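Local atomic coordinates of putative thioesterase (Novosphingobium aromaticivorans, PDB entry 3CJY), a protein that probably hydrolyses acyl-CoA thioesters with a double hotdog fold and binds a calcium ion. Residues A42-V47 against A89-T94; A49-R54 against L75-L80. All coordinates share one frame; numbering follows the deposited sequence.

Interaction 1 of 2, residues A42-V47 against A89-T94; sequences ALALDV and ARVAGT
The helical segment 42-47 comes nearest the extended segment 89-94 at Ala44 and Val91, whose CA atoms lie 6.1 Å apart; a residue as small as Ala44 at this position is consistent with so close an approach of helix and strand. This is the helix-on-sheet packing of the hotdog fold, in which the long helix 37-52 lies in the curve of an antiparallel sheet; strand 87-95 belongs to that sheet. The contact is apolar, buries 113 Å² in all and rests on three buried residues. Val91, on the strand, points its CB toward the helix and supplies both methyls. Its CG1, trans to the backbone N (chi1 -178°), meets Val47 CG2 at 3.8 Å, while Ala44 CB stands 4.3 Å from the same Val91 CG1. The other branch, Val91 CG2, lies 3.7 Å from the carbonyl O of Ala44, so one branched side chain touches both helix backbone and helix side chains. Val47 answers from one turn further on with CG2, held between its backbone N and carbonyl carbon, and the two valines meet at a slant. Around them, Ile105 touches Val91, and Leu75 and Val77 touch Val47, continuing the apolar layer over the neighbouring strands; Ser103 touches Ala44 and hydrogen-bonds Val91 O through OG. The single CG2 of Val47 reaches both branches of Val91, with Val91 CG2 slightly the farther at 4.1 Å.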
ATOM      1  N   ALA A  42       9.023  -4.047 -10.326  1.00 14.04           N
ATOM      2  CA  ALA A  42      10.253  -3.396 -10.793  1.00 13.81           C
ATOM      3  C   ALA A  42      10.130  -2.899 -12.222  1.00 13.64           C
ATOM      4  O   ALA A  42      10.513  -1.784 -12.557  1.00 14.83           O
ATOM      5  CB  ALA A  42      11.438  -4.335 -10.662  1.00 13.50           C
ATOM      6  N   LEU A  43       9.586  -3.762 -13.084  1.00 13.68           N
ATOM      7  CA  LEU A  43       9.420  -3.480 -14.511  1.00 13.79           C
ATOM      8  C   LEU A  43       8.408  -2.378 -14.722  1.00 14.35           C
ATOM      9  O   LEU A  43       8.586  -1.489 -15.542  1.00 15.68           O
ATOM     10  CB  LEU A  43       9.028  -4.767 -15.256  1.00 13.89           C
ATOM     11  CG  LEU A  43      10.141  -5.783 -15.550  1.00 13.08           C
ATOM     12  CD1 LEU A  43       9.643  -7.225 -15.756  1.00 14.09           C
ATOM     13  CD2 LEU A  43      10.975  -5.316 -16.761  1.00 13.72           C
ATOM     14  N   ALA A  44       7.345  -2.429 -13.949  1.00 15.29           N
ATOM     15  CA  ALA A  44       6.295  -1.404 -14.084  1.00 15.73           C
ATOM     16  C   ALA A  44       6.882  -0.039 -13.701  1.00 15.44           C
ATOM     17  O   ALA A  44       6.673   1.001 -14.391  1.00 15.02           O
ATOM     18  CB  ALA A  44       5.094  -1.777 -13.221  1.00 14.64           C
ATOM     19  N   LEU A  45       7.646  -0.021 -12.611  1.00 15.38           N
ATOM     20  CA  LEU A  45       8.233   1.220 -12.164  1.00 16.15           C
ATOM     21  C   LEU A  45       9.308   1.732 -13.094  1.00 16.23           C
ATOM     22  O   LEU A  45       9.474   2.938 -13.267  1.00 17.34           O
ATOM     23  CB  LEU A  45       8.822   1.070 -10.779  1.00 15.57           C
ATOM     24  CG  LEU A  45       7.900   0.664  -9.625  1.00 18.33           C
ATOM     25  CD1 LEU A  45       8.758   0.485  -8.360  1.00 17.69           C
ATOM     26  CD2 LEU A  45       6.801   1.700  -9.435  1.00 23.14           C
ATOM     27  N   ASP A  46      10.008   0.796 -13.724  0.50 16.78           N
ATOM     28  CA  ASP A  46      11.101   1.114 -14.633  0.50 16.71           C
ATOM     29  C   ASP A  46      10.541   1.823 -15.879  0.50 16.50           C
ATOM     30  O   ASP A  46      10.962   2.922 -16.216  0.50 16.06           O
ATOM     31  CB  ASP A  46      11.880  -0.159 -15.023  0.50 17.28           C
ATOM     32  CG  ASP A  46      13.177   0.149 -15.759  0.50 18.33           C
ATOM     33  OD1 ASP A  46      14.140   0.600 -15.107  0.50 21.95           O
ATOM     34  OD2 ASP A  46      13.246  -0.069 -16.977  0.50 20.51           O
ATOM     35  N   VAL A  47       9.523   1.220 -16.478  1.00 16.26           N
ATOM     36  CA  VAL A  47       8.923   1.744 -17.726  1.00 15.09           C
ATOM     37  C   VAL A  47       8.231   3.095 -17.476  1.00 14.85           C
ATOM     38  O   VAL A  47       8.246   3.986 -18.331  1.00 15.12           O
ATOM     39  CB  VAL A  47       8.000   0.701 -18.447  1.00 14.81           C
ATOM     40  CG1 VAL A  47       8.833  -0.503 -18.819  1.00 14.48           C
ATOM     41  CG2 VAL A  47       6.744   0.286 -17.629  1.00 12.90           C
ATOM     42  N   ALA A  89       1.090   7.938 -13.658  1.00 19.52           N
ATOM     43  CA  ALA A  89       0.967   7.024 -14.792  1.00 17.61           C
ATOM     44  C   ALA A  89       0.289   5.748 -14.358  1.00 17.22           C
ATOM     45  O   ALA A  89       0.179   5.471 -13.169  1.00 16.60           O
ATOM     46  CB  ALA A  89       2.338   6.660 -15.298  1.00 17.92           C
ATOM     47  N   ARG A  90      -0.222   5.045 -15.356  1.00 16.66           N
ATOM     48  CA  ARG A  90      -0.725   3.694 -15.207  1.00 16.44           C
ATOM     49  C   ARG A  90       0.050   2.784 -16.167  1.00 16.51           C
ATOM     50  O   ARG A  90       0.342   3.177 -17.295  1.00 17.66           O
ATOM     51  CB  ARG A  90      -2.193   3.630 -15.553  1.00 18.59           C
ATOM     52  CG  ARG A  90      -3.043   4.326 -14.558  1.00 20.43           C
ATOM     53  CD  ARG A  90      -4.483   3.844 -14.672  1.00 26.07           C
ATOM     54  NE  ARG A  90      -5.058   4.270 -15.926  1.00 30.83           N
ATOM     55  CZ  ARG A  90      -6.361   4.489 -16.076  1.00 34.81           C
ATOM     56  NH1 ARG A  90      -7.183   4.333 -15.038  1.00 32.09           N
ATOM     57  NH2 ARG A  90      -6.831   4.901 -17.246  1.00 36.22           N
ATOM     58  N   VAL A  91       0.343   1.582 -15.717  1.00 16.16           N
ATOM     59  CA  VAL A  91       1.060   0.589 -16.486  1.00 15.87           C
ATOM     60  C   VAL A  91       0.320  -0.723 -16.479  1.00 16.39           C
ATOM     61  O   VAL A  91       0.060  -1.287 -15.452  1.00 16.67           O
ATOM     62  CB  VAL A  91       2.492   0.322 -15.973  1.00 15.70           C
ATOM     63  CG1 VAL A  91       3.191  -0.714 -16.885  1.00 16.22           C
ATOM     64  CG2 VAL A  91       3.320   1.637 -15.877  1.00 15.66           C
ATOM     65  N   ALA A  92       0.018  -1.196 -17.678  1.00 15.31           N
ATOM     66  CA  ALA A  92      -0.647  -2.464 -17.857  1.00 15.29           C
ATOM     67  C   ALA A  92       0.352  -3.474 -18.396  1.00 16.00           C
ATOM     68  O   ALA A  92       1.098  -3.206 -19.370  1.00 15.80           O
ATOM     69  CB  ALA A  92      -1.829  -2.339 -18.851  1.00 16.36           C
ATOM     70  N   GLY A  93       0.305  -4.651 -17.796  1.00 15.17           N
ATOM     71  CA  GLY A  93       1.080  -5.784 -18.264  1.00 15.25           C
ATOM     72  C   GLY A  93       0.145  -6.786 -18.894  1.00 15.24           C
ATOM     73  O   GLY A  93      -0.937  -7.105 -18.365  1.00 15.60           O
ATOM     74  N   THR A  94       0.531  -7.230 -20.078  1.00 15.19           N
ATOM     75  CA  THR A  94      -0.251  -8.196 -20.844  1.00 16.04           C
ATOM     76  C   THR A  94       0.656  -9.203 -21.498  1.00 16.58           C
ATOM     77  O   THR A  94       1.787  -8.895 -21.867  1.00 18.07           O
ATOM     78  CB  THR A  94      -1.078  -7.525 -21.998  1.00 15.78           C
ATOM     79  OG1 THR A  94      -0.194  -6.735 -22.789  1.00 16.19           O
ATOM     80  CG2 THR A  94      -2.149  -6.645 -21.473  1.00 18.63           C
TER

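Interaction 2 of 2, residues A49-R54 against L75-L80; sequences AETVGR and LTVEVL. With CA (calcium ion), chain B.
Thr51 does two jobs at once: its carbonyl O binds a calcium ion at 2.3 Å, while its side chain packs on strand 72-79. The setting is the C-terminal end of the central helix of a hotdog fold, seated on that strand. A water O also binds the calcium ion at 2.3 Å, and Asp14 is a further protein ligand. The metal bond uses the backbone carbonyl, and the Thr51 side chain points toward the strand. Its CG2, opposite the backbone N across the CA-CB bond (chi1 -65° for OG1), reaches Val77 CG1 at 3.9 Å and Val79 CG2 at 4.0 Å, bridging two residues on the same face of the strand; the side chains of Thr51 and Val77 run alongside in opposite senses. OG1 lies 3.7 Å from Val77 CG2, a van der Waals approach; its polar partners are Tyr17 OH and the carbonyl O of Val47, one turn back. Gly53 is the first residue to leave helical phi/psi, with positive phi (85°), and its N makes a hydrogen bond to Ala49 O at 2.7 Å. Just before it, Val52 completes the contact at the more open end, where its CG2 methyl meets Val79 CG2 at 3.9 Å.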
ATOM      1  N   ALA A  49       9.104   5.339 -15.082  1.00 16.80           N
ATOM      2  CA  ALA A  49      10.159   6.356 -14.900  1.00 17.28           C
ATOM      3  C   ALA A  49      10.809   6.708 -16.243  1.00 18.05           C
ATOM      4  O   ALA A  49      11.099   7.875 -16.543  1.00 16.70           O
ATOM      5  CB  ALA A  49      11.194   5.868 -13.906  1.00 16.55           C
ATOM      6  N   GLU A  50      10.959   5.698 -17.081  1.00 18.85           N
ATOM      7  CA  GLU A  50      11.630   5.868 -18.385  1.00 19.64           C
ATOM      8  C   GLU A  50      10.723   6.676 -19.325  1.00 18.96           C
ATOM      9  O   GLU A  50      11.171   7.520 -20.112  1.00 19.65           O
ATOM     10  CB  GLU A  50      11.972   4.470 -18.945  1.00 20.82           C
ATOM     11  CG  GLU A  50      13.380   4.310 -19.525  1.00 27.08           C
ATOM     12  CD  GLU A  50      13.445   4.610 -20.972  1.00 33.03           C
ATOM     13  OE1 GLU A  50      12.362   4.564 -21.601  1.00 37.37           O
ATOM     14  OE2 GLU A  50      14.560   4.880 -21.482  1.00 37.34           O
ATOM     15  N   THR A  51       9.429   6.431 -19.237  1.00 18.01           N
ATOM     16  CA  THR A  51       8.470   7.148 -20.083  1.00 16.97           C
ATOM     17  C   THR A  51       8.282   8.565 -19.586  1.00 17.28           C
ATOM     18  O   THR A  51       8.294   9.490 -20.370  1.00 17.06           O
ATOM     19  CB  THR A  51       7.117   6.452 -20.083  1.00 17.54           C
ATOM     20  OG1 THR A  51       7.275   5.174 -20.687  1.00 15.28           O
ATOM     21  CG2 THR A  51       6.072   7.265 -20.835  1.00 15.37           C
ATOM     22  N   VAL A  52       8.179   8.753 -18.280  1.00 17.06           N
ATOM     23  CA  VAL A  52       7.927  10.085 -17.718  1.00 18.61           C
ATOM     24  C   VAL A  52       9.189  10.939 -17.557  1.00 18.43           C
ATOM     25  O   VAL A  52       9.134  12.162 -17.627  1.00 19.62           O
ATOM     26  CB  VAL A  52       7.131   9.984 -16.390  1.00 18.65           C
ATOM     27  CG1 VAL A  52       7.158  11.261 -15.671  1.00 21.19           C
ATOM     28  CG2 VAL A  52       5.684   9.571 -16.687  1.00 21.48           C
ATOM     29  N   GLY A  53      10.310  10.295 -17.287  1.00 18.71           N
ATOM     30  CA  GLY A  53      11.575  10.984 -17.176  1.00 18.65           C
ATOM     31  C   GLY A  53      11.821  11.549 -15.808  1.00 19.24           C
ATOM     32  O   GLY A  53      12.536  12.527 -15.654  1.00 19.50           O
ATOM     33  N   ARG A  54      11.249  10.903 -14.803  0.50 19.30           N
ATOM     34  CA  ARG A  54      11.506  11.295 -13.434  0.50 19.41           C
ATOM     35  C   ARG A  54      11.351  10.075 -12.541  0.50 18.76           C
ATOM     36  O   ARG A  54      10.816   9.044 -12.953  0.50 18.68           O
ATOM     37  CB  ARG A  54      10.610  12.441 -13.014  0.50 19.95           C
ATOM     38  CG  ARG A  54       9.170  12.110 -13.056  0.50 21.61           C
ATOM     39  CD  ARG A  54       8.398  13.302 -13.562  0.50 22.67           C
ATOM     40  NE  ARG A  54       8.439  14.433 -12.652  0.50 24.51           N
ATOM     41  CZ  ARG A  54       7.859  15.596 -12.918  0.50 25.91           C
ATOM     42  NH1 ARG A  54       7.224  15.766 -14.075  0.50 26.09           N
ATOM     43  NH2 ARG A  54       7.913  16.587 -12.042  0.50 24.88           N
ATOM     44  N   LEU A  75       4.419  -4.269 -21.759  1.00 15.60           N
ATOM     45  CA  LEU A  75       4.041  -3.235 -20.814  1.00 17.08           C
ATOM     46  C   LEU A  75       3.659  -1.980 -21.558  1.00 16.99           C
ATOM     47  O   LEU A  75       4.369  -1.543 -22.456  1.00 16.78           O
ATOM     48  CB  LEU A  75       5.150  -2.937 -19.821  1.00 16.96           C
ATOM     49  CG  LEU A  75       5.718  -4.077 -18.986  1.00 19.66           C
ATOM     50  CD1 LEU A  75       7.026  -4.574 -19.601  1.00 20.61           C
ATOM     51  CD2 LEU A  75       6.000  -3.581 -17.593  1.00 20.98           C
ATOM     52  N   THR A  76       2.482  -1.458 -21.217  1.00 16.53           N
ATOM     53  CA  THR A  76       1.955  -0.246 -21.822  1.00 16.88           C
ATOM     54  C   THR A  76       1.756   0.814 -20.744  1.00 16.09           C
ATOM     55  O   THR A  76       1.122   0.578 -19.726  1.00 15.76           O
ATOM     56  CB  THR A  76       0.658  -0.511 -22.573  1.00 17.32           C
ATOM     57  OG1 THR A  76       0.869  -1.570 -23.512  1.00 21.73           O
ATOM     58  CG2 THR A  76       0.212   0.731 -23.351  1.00 18.44           C
ATOM     59  N   VAL A  77       2.319   1.977 -21.006  1.00 16.24           N
ATOM     60  CA  VAL A  77       2.278   3.119 -20.088  1.00 16.35           C
ATOM     61  C   VAL A  77       1.355   4.232 -20.541  1.00 17.02           C
ATOM     62  O   VAL A  77       1.423   4.676 -21.688  1.00 16.66           O
ATOM     63  CB  VAL A  77       3.653   3.761 -19.950  1.00 16.01           C
ATOM     64  CG1 VAL A  77       3.645   4.853 -18.877  1.00 15.59           C
ATOM     65  CG2 VAL A  77       4.727   2.724 -19.646  1.00 17.26           C
ATOM     66  N   GLU A  78       0.478   4.650 -19.630  1.00 17.59           N
ATOM     67  CA  GLU A  78      -0.408   5.776 -19.846  1.00 19.18           C
ATOM     68  C   GLU A  78      -0.074   6.852 -18.828  1.00 18.83           C
ATOM     69  O   GLU A  78      -0.159   6.624 -17.631  1.00 19.81           O
ATOM     70  CB  GLU A  78      -1.861   5.355 -19.640  1.00 19.74           C
ATOM     71  CG  GLU A  78      -2.855   6.496 -19.768  1.00 24.03           C
ATOM     72  CD  GLU A  78      -4.295   6.060 -19.460  1.00 28.97           C
ATOM     73  OE1 GLU A  78      -4.495   5.078 -18.715  1.00 33.66           O
ATOM     74  OE2 GLU A  78      -5.238   6.726 -19.939  1.00 33.10           O
ATOM     75  N   VAL A  79       0.235   8.048 -19.309  1.00 19.25           N
ATOM     76  CA  VAL A  79       0.525   9.159 -18.432  1.00 20.15           C
ATOM     77  C   VAL A  79      -0.783   9.922 -18.198  1.00 20.98           C
ATOM     78  O   VAL A  79      -1.401  10.472 -19.124  1.00 19.94           O
ATOM     79  CB  VAL A  79       1.627  10.077 -19.020  1.00 20.19           C
ATOM     80  CG1 VAL A  79       1.906  11.209 -18.069  1.00 19.75           C
ATOM     81  CG2 VAL A  79       2.891   9.261 -19.325  1.00 22.60           C
ATOM     82  N   LEU A  80      -1.217   9.939 -16.954  1.00 22.73           N
ATOM     83  CA  LEU A  80      -2.467  10.602 -16.581  1.00 25.10           C
ATOM     84  C   LEU A  80      -2.208  12.094 -16.338  1.00 27.69           C
ATOM     85  O   LEU A  80      -3.091  12.923 -16.509  1.00 29.75           O
ATOM     86  CB  LEU A  80      -3.081   9.973 -15.337  1.00 24.40           C
ATOM     87  CG  LEU A  80      -3.362   8.488 -15.373  1.00 23.63           C
ATOM     88  CD1 LEU A  80      -3.972   8.035 -14.037  1.00 23.58           C
ATOM     89  CD2 LEU A  80      -4.284   8.095 -16.540  1.00 21.81           C
TER
HETATM   90 CA    CA B 259       8.334  10.488 -22.479  0.50 21.51          CA
HETATM   91  O   HOH W   1       6.222  11.266 -22.017  1.00 43.10           O

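From the N terminus, the chain runs along helix 37-52, contributing first 42-47 and then 49-54, before strand 56-63 leads on to strand 72-79. There interaction 2 closes the shorter loop, with 20 residues between its segments. The chain turns at Leu80 and returns antiparallel as strand 87-95, where interaction 1 closes the wider loop of 41 residues. Interaction 2 is therefore nested inside interaction 1. Their centres are 8 Å apart, and successive parts of one helix are tied to two neighbouring strands. Those strands are joined by a salt bridge from Arg90 NH2 to Glu78 OE1 (2.8 Å), while Val91 CG1 packs against Thr76 O.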